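Local coordinates for uncharacterized protein Atu1656/AGR_C_3050 (PDB 2OJH) that is of unknown function but folds as a six-bladed beta-propeller of the TolB family, at residues W136-Y145 against D154-S162; G18-I26 against V36-F44. All coordinates share one frame; numbering follows the deposited sequence. Where two conformers were deposited one is given.

Interaction 1 of 2, residues W136-Y145 against D154-S162; sequences WSPDGKSFTY and DIYSMDIDS
Phe143 and Tyr145 pair with Met158 and Tyr156 as the hydrogen-bonded pairs of an antiparallel ladder, the short strand axes running at 162° to each other. Each pair is closed by two backbone bonds, for instance Met158 N to Phe143 O at 2.9 Å, and Ile160 N extends the series by donating to Lys141 O. A water donates to the same carbonyl and accepts from Asp161 N. On the face bearing Thr144 and Ser157, Thr144 OG1 donates to Tyr156 O at 2.9 Å; Tyr145 N reaches the same oxygen from the opposite face of its carbonyl plane, so two donors grip it. These strands are the second and third of a four-stranded propeller blade, and the tight turn Ser137-Gly140 leads into the first of them. Its Asp139 OD1 accepts from both Ser137 OG and Lys141 N, the latter an Asx turn. On the other face, Tyr145 CG sits between its backbone N and carbonyl carbon (chi1 56°), which puts the ring against Tyr156 CB, 3.6 Å from the Tyr145 ring centroid and over one face, while the two tyrosine rings are slid apart. Tyr145 OH bonds outward to Glu165. Met158 CB similarly covers a face of Phe143, whose edge atom CD2 meets Ile160 CG1 at 3.6 Å.

Interaction 2 of 2, residues G18-I26 against V36-F44; sequences GSMRSSIEI and VVWQTPELF
Ser22 OG joins the two segments through two bonds: it donates to Glu42 O at 2.7 Å, in the carbonyl plane and on a lone pair, and accepts from Phe44 N at 3.0 Å. With OG beside its own backbone N (chi1 -45°), the hydroxyl bridges the chain that leaves the second strand of this antiparallel propeller hairpin. Two classic beta bulges interrupt the ladder. At one, Arg21 N and Ser22 N both donate to Thr40 O, Ser22 N almost in line with the carbonyl bond; at the other, Val37 N gives Ile24 O a bond of 2.8 Å and Trp38 N a weak one. On the face of Ser23 and Gln39 a relay runs across the strands: Gln39 NE2 donates to Ser23 OG at 3.0 Å, and that hydroxyl in turn donates to Glu25 OE2 on its anti lone pair, 2.6 Å away. Arg290 forms a salt bridge with the other carboxylate oxygen of Glu25. Arg21 and Leu43 run side by side, Leu43 CD1 lying over one face of the guanidinium, which is paired with Asp246 and bonded to Phe292 O. On the face away from Ser23 and Gln39, Ile24 CD1 approaches Trp38 CE3 at 3.8 Å and Phe44 CB at 4.1 Å. Phe44 in turn receives Trp38 CZ3 over the centre of its ring. Farther along the hairpin, Ile26 CD1 meets Val37 CG2 at 3.6 Å.

In the fold
Both contacts are antiparallel hairpins, but they hold different elements: interaction 1 joins the two middle strands of a four-stranded sheet, whereas interaction 2 pairs strands 22-28 and 33-40 of the sheet that strand 285-291 completes, bringing the chain's two ends together. They lie on opposite sides of the chain's centre, with centres 32 Å apart and nearest atoms about 19 Å apart. Both are partly buried, yet interaction 2 sits farther from the chain's centre (19 against 14 Å) and has five exposed touching residues rather than one. Regular pairing and aromatic packing dominate interaction 1; bulges and side-chain polar bonds, tied to the C-terminal strand through Arg290, mark interaction 2.

Interaction 1 of 2, residues W136-Y145 against D154-S162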
# COMPACT_ATOMS: atom_id res chain seq x y z
N TRP A 136 3.81 -8.06 0.12
CA TRP A 136 4.34 -9.37 -0.23
C TRP A 136 5.63 -9.63 0.55
O TRP A 136 6.49 -8.76 0.62
CB TRP A 136 4.65 -9.46 -1.73
CG TRP A 136 4.32 -10.79 -2.37
CD1 TRP A 136 4.83 -12.01 -2.04
CD2 TRP A 136 3.42 -11.01 -3.46
NE1 TRP A 136 4.29 -12.98 -2.86
CE2 TRP A 136 3.42 -12.39 -3.73
CE3 TRP A 136 2.60 -10.16 -4.22
CZ2 TRP A 136 2.64 -12.94 -4.75
CZ3 TRP A 136 1.83 -10.71 -5.23
CH2 TRP A 136 1.85 -12.09 -5.49
N SER A 137 5.79 -10.84 1.10
CA SER A 137 6.99 -11.19 1.85
C SER A 137 8.21 -11.11 0.92
O SER A 137 8.10 -11.46 -0.27
CB SER A 137 6.87 -12.56 2.52
OG SER A 137 6.98 -13.60 1.59
N PRO A 138 9.36 -10.63 1.43
CA PRO A 138 10.57 -10.58 0.62
C PRO A 138 10.89 -11.88 -0.13
O PRO A 138 11.33 -11.83 -1.28
CB PRO A 138 11.66 -10.25 1.64
CG PRO A 138 10.92 -9.40 2.64
CD PRO A 138 9.61 -10.10 2.78
N ASP A 139 10.65 -13.03 0.50
CA ASP A 139 10.93 -14.31 -0.18
C ASP A 139 9.82 -14.74 -1.15
O ASP A 139 9.89 -15.83 -1.72
CB ASP A 139 11.28 -15.43 0.82
CG ASP A 139 10.10 -15.83 1.74
OD1 ASP A 139 8.97 -15.32 1.60
OD2 ASP A 139 10.32 -16.67 2.64
N GLY A 140 8.78 -13.91 -1.29
CA GLY A 140 7.65 -14.16 -2.19
C GLY A 140 6.65 -15.24 -1.78
O GLY A 140 5.64 -15.43 -2.46
N LYS A 141 6.91 -15.93 -0.68
CA LYS A 141 6.10 -17.10 -0.30
C LYS A 141 4.84 -16.74 0.49
O LYS A 141 3.91 -17.55 0.60
CB LYS A 141 6.96 -18.09 0.49
CG LYS A 141 8.19 -18.61 -0.25
CD LYS A 141 8.80 -19.77 0.55
CE LYS A 141 10.00 -20.39 -0.15
NZ LYS A 141 11.20 -19.49 -0.14
N SER A 142 4.79 -15.53 1.03
CA SER A 142 3.69 -15.16 1.91
C SER A 142 3.25 -13.73 1.60
O SER A 142 3.98 -12.99 0.95
CB SER A 142 4.13 -15.22 3.37
OG SER A 142 4.43 -16.55 3.76
N PHE A 143 2.04 -13.36 2.03
CA PHE A 143 1.65 -11.96 1.97
C PHE A 143 0.91 -11.55 3.23
O PHE A 143 0.44 -12.39 4.01
CB PHE A 143 0.83 -11.63 0.71
CG PHE A 143 -0.48 -12.41 0.60
CD1 PHE A 143 -1.62 -11.98 1.26
CD2 PHE A 143 -0.56 -13.56 -0.19
CE1 PHE A 143 -2.83 -12.68 1.16
CE2 PHE A 143 -1.77 -14.27 -0.29
CZ PHE A 143 -2.90 -13.82 0.39
N THR A 144 0.82 -10.25 3.45
CA THR A 144 0.19 -9.76 4.65
C THR A 144 -0.99 -8.87 4.27
O THR A 144 -1.01 -8.29 3.16
CB THR A 144 1.22 -9.04 5.54
OG1 THR A 144 0.62 -8.67 6.79
CG2 THR A 144 1.76 -7.78 4.85
N TYR A 145 -1.96 -8.71 5.18
CA TYR A 145 -3.20 -8.00 4.84
C TYR A 145 -3.98 -7.56 6.04
O TYR A 145 -3.73 -8.01 7.19
CB TYR A 145 -4.10 -8.87 3.94
CG TYR A 145 -4.49 -10.25 4.45
CD1 TYR A 145 -3.59 -11.33 4.39
CD2 TYR A 145 -5.79 -10.51 4.90
CE1 TYR A 145 -3.95 -12.59 4.85
CE2 TYR A 145 -6.16 -11.77 5.33
CZ TYR A 145 -5.23 -12.81 5.30
OH TYR A 145 -5.60 -14.09 5.71
N ASP A 154 -7.61 -6.59 12.02
CA ASP A 154 -6.31 -7.15 12.39
C ASP A 154 -5.37 -7.37 11.23
O ASP A 154 -5.79 -7.44 10.05
CB ASP A 154 -6.48 -8.49 13.12
CG ASP A 154 -6.85 -8.32 14.58
OD1 ASP A 154 -6.21 -7.50 15.29
OD2 ASP A 154 -7.79 -9.02 15.00
N ILE A 155 -4.10 -7.55 11.60
CA ILE A 155 -3.06 -7.90 10.65
C ILE A 155 -3.01 -9.41 10.55
O ILE A 155 -2.96 -10.10 11.58
CB ILE A 155 -1.68 -7.35 11.11
CG1 ILE A 155 -1.79 -5.83 11.43
CG2 ILE A 155 -0.57 -7.68 10.10
CD1 ILE A 155 -2.34 -4.94 10.29
N TYR A 156 -3.02 -9.90 9.32
CA TYR A 156 -2.96 -11.34 9.05
C TYR A 156 -1.83 -11.56 8.07
O TYR A 156 -1.42 -10.63 7.36
CB TYR A 156 -4.26 -11.85 8.40
CG TYR A 156 -5.42 -11.88 9.33
CD1 TYR A 156 -5.72 -13.03 10.06
CD2 TYR A 156 -6.21 -10.74 9.54
CE1 TYR A 156 -6.78 -13.04 10.98
CE2 TYR A 156 -7.25 -10.74 10.46
CZ TYR A 156 -7.53 -11.90 11.17
OH TYR A 156 -8.57 -11.92 12.05
N SER A 157 -1.35 -12.80 7.99
CA SER A 157 -0.50 -13.18 6.89
C SER A 157 -0.98 -14.53 6.36
O SER A 157 -1.67 -15.27 7.06
CB SER A 157 0.97 -13.24 7.32
OG SER A 157 1.15 -14.25 8.30
N MSE A 158 -0.66 -14.82 5.11
CA MSE A 158 -1.04 -16.10 4.54
C MSE A 158 0.15 -16.66 3.81
O MSE A 158 0.88 -15.93 3.16
CB MSE A 158 -2.24 -15.96 3.60
CG MSE A 158 -2.52 -17.21 2.74
SE MSE A 158 -4.30 -17.13 1.96
CE MSE A 158 -5.38 -16.99 3.56
N ASP A 159 0.32 -17.97 3.94
CA ASP A 159 1.26 -18.73 3.14
C ASP A 159 0.54 -19.09 1.83
O ASP A 159 -0.49 -19.75 1.84
CB ASP A 159 1.70 -19.97 3.94
CG ASP A 159 2.62 -20.88 3.15
OD1 ASP A 159 2.11 -21.66 2.31
OD2 ASP A 159 3.85 -20.80 3.36
N ILE A 160 1.09 -18.63 0.72
CA ILE A 160 0.46 -18.80 -0.59
C ILE A 160 0.24 -20.26 -1.02
O ILE A 160 -0.83 -20.60 -1.54
CB ILE A 160 1.23 -18.02 -1.66
CG1 ILE A 160 1.14 -16.52 -1.39
CG2 ILE A 160 0.70 -18.30 -3.05
CD1 ILE A 160 2.11 -15.75 -2.23
N ASP A 161 1.24 -21.11 -0.77
CA ASP A 161 1.16 -22.51 -1.15
C ASP A 161 0.18 -23.34 -0.31
O ASP A 161 -0.44 -24.27 -0.83
CB ASP A 161 2.56 -23.14 -1.14
CG ASP A 161 3.38 -22.77 -2.38
OD1 ASP A 161 2.81 -22.22 -3.35
OD2 ASP A 161 4.60 -23.04 -2.38
N SER A 162 0.02 -23.00 0.97
CA SER A 162 -0.86 -23.78 1.87
C SER A 162 -2.25 -23.17 2.05
O SER A 162 -3.22 -23.88 2.36
CB SER A 162 -0.21 -23.99 3.24
OG SER A 162 -0.29 -22.81 4.02
O HOH W 1 4.11 -20.07 -0.11

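Interaction 2 of 2, residues G18-I26 against V36-F44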
# COMPACT_ATOMS: atom_id res chain seq x y z
N GLY A 18 -11.49 18.73 -19.43
CA GLY A 18 -11.56 18.34 -17.98
C GLY A 18 -10.28 18.83 -17.33
O GLY A 18 -9.21 18.71 -17.93
N SER A 19 -10.37 19.40 -16.13
CA SER A 19 -9.15 19.82 -15.43
C SER A 19 -8.47 18.61 -14.77
O SER A 19 -9.10 17.57 -14.59
CB SER A 19 -9.44 20.94 -14.42
OG SER A 19 -10.29 20.46 -13.40
N MSE A 20 -7.19 18.73 -14.44
CA MSE A 20 -6.48 17.58 -13.88
C MSE A 20 -7.03 17.21 -12.52
O MSE A 20 -7.37 18.07 -11.71
CB MSE A 20 -4.97 17.81 -13.84
CG MSE A 20 -4.35 18.08 -15.19
SE MSE A 20 -4.69 16.70 -16.54
CE MSE A 20 -6.23 17.45 -17.50
N ARG A 21 -7.13 15.91 -12.28
CA ARG A 21 -7.56 15.38 -10.99
C ARG A 21 -6.47 14.63 -10.26
O ARG A 21 -6.36 14.73 -9.04
CB ARG A 21 -8.77 14.45 -11.16
CG ARG A 21 -9.26 13.82 -9.86
CD ARG A 21 -9.94 14.83 -8.95
NE ARG A 21 -10.71 14.13 -7.92
CZ ARG A 21 -10.51 14.23 -6.61
NH1 ARG A 21 -9.55 15.02 -6.14
NH2 ARG A 21 -11.28 13.52 -5.77
N SER A 22 -5.69 13.82 -11.00
CA SER A 22 -4.62 13.04 -10.42
C SER A 22 -3.32 13.38 -11.13
O SER A 22 -3.31 13.58 -12.35
CB SER A 22 -4.85 11.53 -10.57
OG SER A 22 -6.18 11.15 -10.24
N SER A 23 -2.24 13.43 -10.34
CA SER A 23 -0.87 13.60 -10.81
C SER A 23 -0.05 12.45 -10.23
O SER A 23 0.19 12.39 -9.02
CB SER A 23 -0.30 14.94 -10.34
OG SER A 23 0.99 15.19 -10.89
N ILE A 24 0.31 11.51 -11.10
CA ILE A 24 1.14 10.38 -10.72
C ILE A 24 2.60 10.88 -10.73
O ILE A 24 3.10 11.37 -11.75
CB ILE A 24 0.93 9.15 -11.67
CG1 ILE A 24 -0.53 8.62 -11.61
CG2 ILE A 24 1.81 7.99 -11.23
CD1 ILE A 24 -1.57 9.47 -12.22
N GLU A 25 3.25 10.79 -9.57
CA GLU A 25 4.55 11.42 -9.36
C GLU A 25 5.56 10.49 -8.69
O GLU A 25 5.18 9.51 -8.07
CB GLU A 25 4.34 12.68 -8.52
CG GLU A 25 3.50 13.75 -9.25
CD GLU A 25 3.25 15.01 -8.44
OE1 GLU A 25 3.83 15.17 -7.35
OE2 GLU A 25 2.47 15.87 -8.92
N ILE A 26 6.85 10.82 -8.80
CA ILE A 26 7.90 10.04 -8.15
C ILE A 26 8.78 11.00 -7.39
O ILE A 26 9.03 12.11 -7.87
CB ILE A 26 8.73 9.34 -9.22
CG1 ILE A 26 7.93 8.16 -9.80
CG2 ILE A 26 10.10 8.93 -8.67
CD1 ILE A 26 8.53 7.68 -11.16
N VAL A 36 6.91 14.38 -12.48
CA VAL A 36 5.53 14.07 -12.83
C VAL A 36 5.57 13.03 -13.96
O VAL A 36 6.12 13.28 -15.05
CB VAL A 36 4.79 15.33 -13.30
CG1 VAL A 36 3.38 15.00 -13.79
CG2 VAL A 36 4.78 16.39 -12.19
N VAL A 37 5.01 11.85 -13.69
CA VAL A 37 4.91 10.80 -14.68
C VAL A 37 3.72 11.02 -15.60
O VAL A 37 3.83 10.88 -16.81
CB VAL A 37 4.76 9.42 -14.01
CG1 VAL A 37 4.73 8.32 -15.06
CG2 VAL A 37 5.93 9.20 -13.08
N TRP A 38 2.57 11.37 -15.02
CA TRP A 38 1.33 11.49 -15.80
C TRP A 38 0.28 12.22 -14.99
O TRP A 38 0.12 11.94 -13.80
CB TRP A 38 0.81 10.09 -16.13
CG TRP A 38 -0.27 10.06 -17.14
CD1 TRP A 38 -0.21 10.51 -18.43
CD2 TRP A 38 -1.58 9.52 -16.96
NE1 TRP A 38 -1.41 10.30 -19.06
CE2 TRP A 38 -2.27 9.68 -18.19
CE3 TRP A 38 -2.23 8.90 -15.89
CZ2 TRP A 38 -3.58 9.25 -18.37
CZ3 TRP A 38 -3.56 8.45 -16.08
CH2 TRP A 38 -4.22 8.65 -17.31
N GLN A 39 -0.44 13.15 -15.63
CA GLN A 39 -1.60 13.81 -15.03
C GLN A 39 -2.83 13.44 -15.80
O GLN A 39 -2.77 13.24 -17.02
CB GLN A 39 -1.43 15.33 -14.97
CG GLN A 39 -0.17 15.72 -14.17
CD GLN A 39 -0.13 17.17 -13.83
OE1 GLN A 39 -0.69 18.01 -14.55
NE2 GLN A 39 0.58 17.50 -12.74
N THR A 40 -3.97 13.36 -15.10
CA THR A 40 -5.23 12.96 -15.73
C THR A 40 -6.41 13.59 -15.02
O THR A 40 -6.34 13.84 -13.82
CB THR A 40 -5.38 11.41 -15.76
OG1 THR A 40 -6.67 11.03 -16.28
CG2 THR A 40 -5.18 10.81 -14.40
N PRO A 41 -7.50 13.87 -15.76
CA PRO A 41 -8.76 14.27 -15.11
C PRO A 41 -9.49 13.09 -14.44
O PRO A 41 -10.46 13.30 -13.73
CB PRO A 41 -9.58 14.84 -16.27
CG PRO A 41 -9.11 14.06 -17.46
CD PRO A 41 -7.63 13.87 -17.23
N GLU A 42 -9.00 11.87 -14.65
CA GLU A 42 -9.54 10.69 -13.99
C GLU A 42 -8.98 10.55 -12.58
O GLU A 42 -8.03 11.26 -12.20
CB GLU A 42 -9.25 9.44 -14.81
CG GLU A 42 -9.67 9.55 -16.29
CD GLU A 42 -11.18 9.59 -16.48
OE1 GLU A 42 -11.92 9.05 -15.64
OE2 GLU A 42 -11.63 10.17 -17.49
N LEU A 43 -9.56 9.64 -11.80
CA LEU A 43 -9.09 9.36 -10.45
C LEU A 43 -8.25 8.08 -10.48
O LEU A 43 -8.79 6.98 -10.69
CB LEU A 43 -10.29 9.21 -9.50
CG LEU A 43 -10.02 9.24 -8.00
CD1 LEU A 43 -9.59 10.63 -7.57
CD2 LEU A 43 -11.30 8.84 -7.28
N PHE A 44 -6.94 8.23 -10.34
CA PHE A 44 -6.02 7.11 -10.36
C PHE A 44 -5.41 7.03 -8.98
O PHE A 44 -5.19 8.07 -8.34
CB PHE A 44 -4.93 7.29 -11.41
CG PHE A 44 -5.28 6.72 -12.74
CD1 PHE A 44 -6.30 7.28 -13.51
CD2 PHE A 44 -4.63 5.58 -13.20
CE1 PHE A 44 -6.64 6.75 -14.74
CE2 PHE A 44 -4.98 5.03 -14.44
CZ PHE A 44 -5.98 5.61 -15.20